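Local structure of D-alanyl-D-alanine carboxypeptidase (Penicillin binding protein) family protein (Francisella tularensis subsp. tularensis, 6OSU) at residues M88-E93 against A133-G138. The protein probably removes the terminal D-alanine from peptidoglycan precursor peptides, as a serine D-alanyl-D-alanine carboxypeptidase of the S11 family. Sequence-based numbering, arbitrary orientation.
Sequences MIPISE and AEYIGG
Ile89 and Tyr135 make the apolar half of this contact: CG1 of Ile89 sits over one face of the phenol ring. It lies 4.2 Å from the centroid of the Tyr135 ring and only 18° off the ring normal, which identifies a CH-pi contact. The closest ring atom is CG, 4.0 Å from Ile89 CG1, and the methylene is offset from the ring centre toward CG, on the CD1 side. Tyr135 carries CG anti to its own backbone N (chi1 -174°), which turns the ring toward strand 88-90. Pro90 meets the same ring near its CD1, with Pro90 CD 4.1 Å from Tyr135 CD1, and the two side chains cross at about a right angle.

The polar half joins Ser92 to Glu134. Ser92 OG donates to Glu134 OE1 at a modelled separation of 2.4 Å, a very short value that at 2.44 Å resolution is no evidence of unusual strength. Glu134 reaches across with its chain extended beyond CG (chi2 -176°). A water bridges the same two residues, accepting from Ser92 N at 2.6 Å and donating to Glu134 OE1 at 2.7 Å; it also donates a longer bond to Pro90 O. OE1 thus receives two bonds, while OE2 takes one from Asn94 ND2. Ser92 OG also accepts from Ala95 N, making Ser92 the N-cap of helix 93-96.

With 189 Å² buried in total, this is surface packing within the S11 carboxypeptidase part of the chain, away from the predicted catalytic residues. It joins the small two-stranded sheet and capped helix 93-96 to the C-terminal end of helix 126-137. Strand 88-90 pairs antiparallel with strand 110-112, Ile89 also packs on Val113 and Leu116 of helix 113-123, and Glu134 lies against Thr140 of helix 140-154.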
loop_
_atom_site.group_PDB
_atom_site.type_symbol
_atom_site.label_atom_id
_atom_site.label_comp_id
_atom_site.label_asym_id
_atom_site.label_seq_id
_atom_site.Cartn_x
_atom_site.Cartn_y
_atom_site.Cartn_z
ATOM N N MET A 88 10.926 -3.795 25.909
ATOM C CA MET A 88 11.870 -2.701 26.114
ATOM C C MET A 88 13.217 -3.072 25.502
ATOM O O MET A 88 13.866 -4.020 25.952
ATOM C CB MET A 88 12.022 -2.398 27.604
ATOM C CG MET A 88 10.705 -2.155 28.330
ATOM S SD MET A 88 9.881 -0.633 27.821
ATOM C CE MET A 88 11.092 0.592 28.312
ATOM N N ILE A 89 13.642 -2.318 24.499
ATOM C CA ILE A 89 14.866 -2.606 23.753
ATOM C C ILE A 89 15.985 -1.719 24.279
ATOM O O ILE A 89 15.783 -0.504 24.416
ATOM C CB ILE A 89 14.672 -2.392 22.242
ATOM C CG1 ILE A 89 13.769 -3.478 21.674
ATOM C CG2 ILE A 89 16.011 -2.381 21.522
ATOM C CD1 ILE A 89 12.550 -2.922 21.030
ATOM N N PRO A 90 17.161 -2.266 24.571
ATOM C CA PRO A 90 18.298 -1.415 24.928
ATOM C C PRO A 90 18.818 -0.667 23.710
ATOM O O PRO A 90 18.819 -1.185 22.590
ATOM C CB PRO A 90 19.333 -2.411 25.461
ATOM C CG PRO A 90 19.001 -3.693 24.750
ATOM C CD PRO A 90 17.505 -3.701 24.591
ATOM N N ILE A 91 19.258 0.563 23.937
ATOM C CA ILE A 91 19.809 1.406 22.883
ATOM C C ILE A 91 21.325 1.330 22.980
ATOM O O ILE A 91 21.920 1.822 23.946
ATOM C CB ILE A 91 19.318 2.853 23.001
ATOM C CG1 ILE A 91 17.796 2.892 23.155
ATOM C CG2 ILE A 91 19.770 3.664 21.796
ATOM C CD1 ILE A 91 17.041 2.304 21.986
ATOM N N SER A 92 21.955 0.711 21.986
ATOM C CA SER A 92 23.407 0.679 21.931
ATOM C C SER A 92 23.957 2.058 21.577
ATOM O O SER A 92 23.246 2.932 21.069
ATOM C CB SER A 92 23.884 -0.348 20.904
ATOM O OG SER A 92 23.439 -0.011 19.601
ATOM N N GLU A 93 25.249 2.249 21.855
ATOM C CA GLU A 93 25.901 3.482 21.433
ATOM C C GLU A 93 25.985 3.572 19.916
ATOM O O GLU A 93 25.992 4.677 19.364
ATOM C CB GLU A 93 27.291 3.594 22.059
ATOM C CG GLU A 93 27.357 4.596 23.202
ATOM C CD GLU A 93 28.376 4.222 24.259
ATOM O OE1 GLU A 93 29.529 3.907 23.893
ATOM O OE2 GLU A 93 28.020 4.233 25.457
ATOM N N ALA A 133 16.781 -3.238 14.668
ATOM C CA ALA A 133 17.488 -4.218 13.851
ATOM C C ALA A 133 18.498 -5.003 14.679
ATOM O O ALA A 133 18.574 -6.232 14.576
ATOM C CB ALA A 133 18.175 -3.521 12.677
ATOM N N GLU A 134 19.285 -4.306 15.504
ATOM C CA GLU A 134 20.258 -4.988 16.352
ATOM C C GLU A 134 19.592 -5.994 17.283
ATOM O O GLU A 134 20.173 -7.043 17.581
ATOM C CB GLU A 134 21.055 -3.971 17.168
ATOM C CG GLU A 134 22.006 -3.102 16.357
ATOM C CD GLU A 134 22.836 -2.175 17.232
ATOM O OE1 GLU A 134 22.278 -1.587 18.185
ATOM O OE2 GLU A 134 24.051 -2.046 16.972
ATOM N N TYR A 135 18.376 -5.700 17.746
ATOM C CA TYR A 135 17.714 -6.573 18.709
ATOM C C TYR A 135 17.156 -7.825 18.040
ATOM O O TYR A 135 17.309 -8.937 18.557
ATOM C CB TYR A 135 16.602 -5.808 19.427
ATOM C CG TYR A 135 15.956 -6.591 20.543
ATOM C CD1 TYR A 135 16.465 -6.540 21.834
ATOM C CD2 TYR A 135 14.840 -7.383 20.309
ATOM C CE1 TYR A 135 15.879 -7.256 22.860
ATOM C CE2 TYR A 135 14.248 -8.103 21.329
ATOM C CZ TYR A 135 14.771 -8.036 22.602
ATOM O OH TYR A 135 14.182 -8.752 23.621
ATOM N N ILE A 136 16.503 -7.658 16.889
ATOM C CA ILE A 136 15.869 -8.787 16.218
ATOM C C ILE A 136 16.908 -9.667 15.532
ATOM O O ILE A 136 16.785 -10.897 15.517
ATOM C CB ILE A 136 14.814 -8.274 15.222
ATOM C CG1 ILE A 136 13.706 -7.518 15.957
ATOM C CG2 ILE A 136 14.239 -9.416 14.399
ATOM C CD1 ILE A 136 12.774 -6.759 15.035
ATOM N N GLY A 137 17.947 -9.061 14.960
ATOM C CA GLY A 137 18.881 -9.805 14.139
ATOM C C GLY A 137 20.246 -10.040 14.750
ATOM O O GLY A 137 21.048 -10.796 14.194
ATOM N N GLY A 138 20.529 -9.412 15.887
ATOM C CA GLY A 138 21.851 -9.503 16.479
ATOM C C GLY A 138 22.760 -8.393 15.993
ATOM O O GLY A 138 23.056 -7.448 16.731
HETATM O O HOH W 1 20.651 -0.411 20.005
#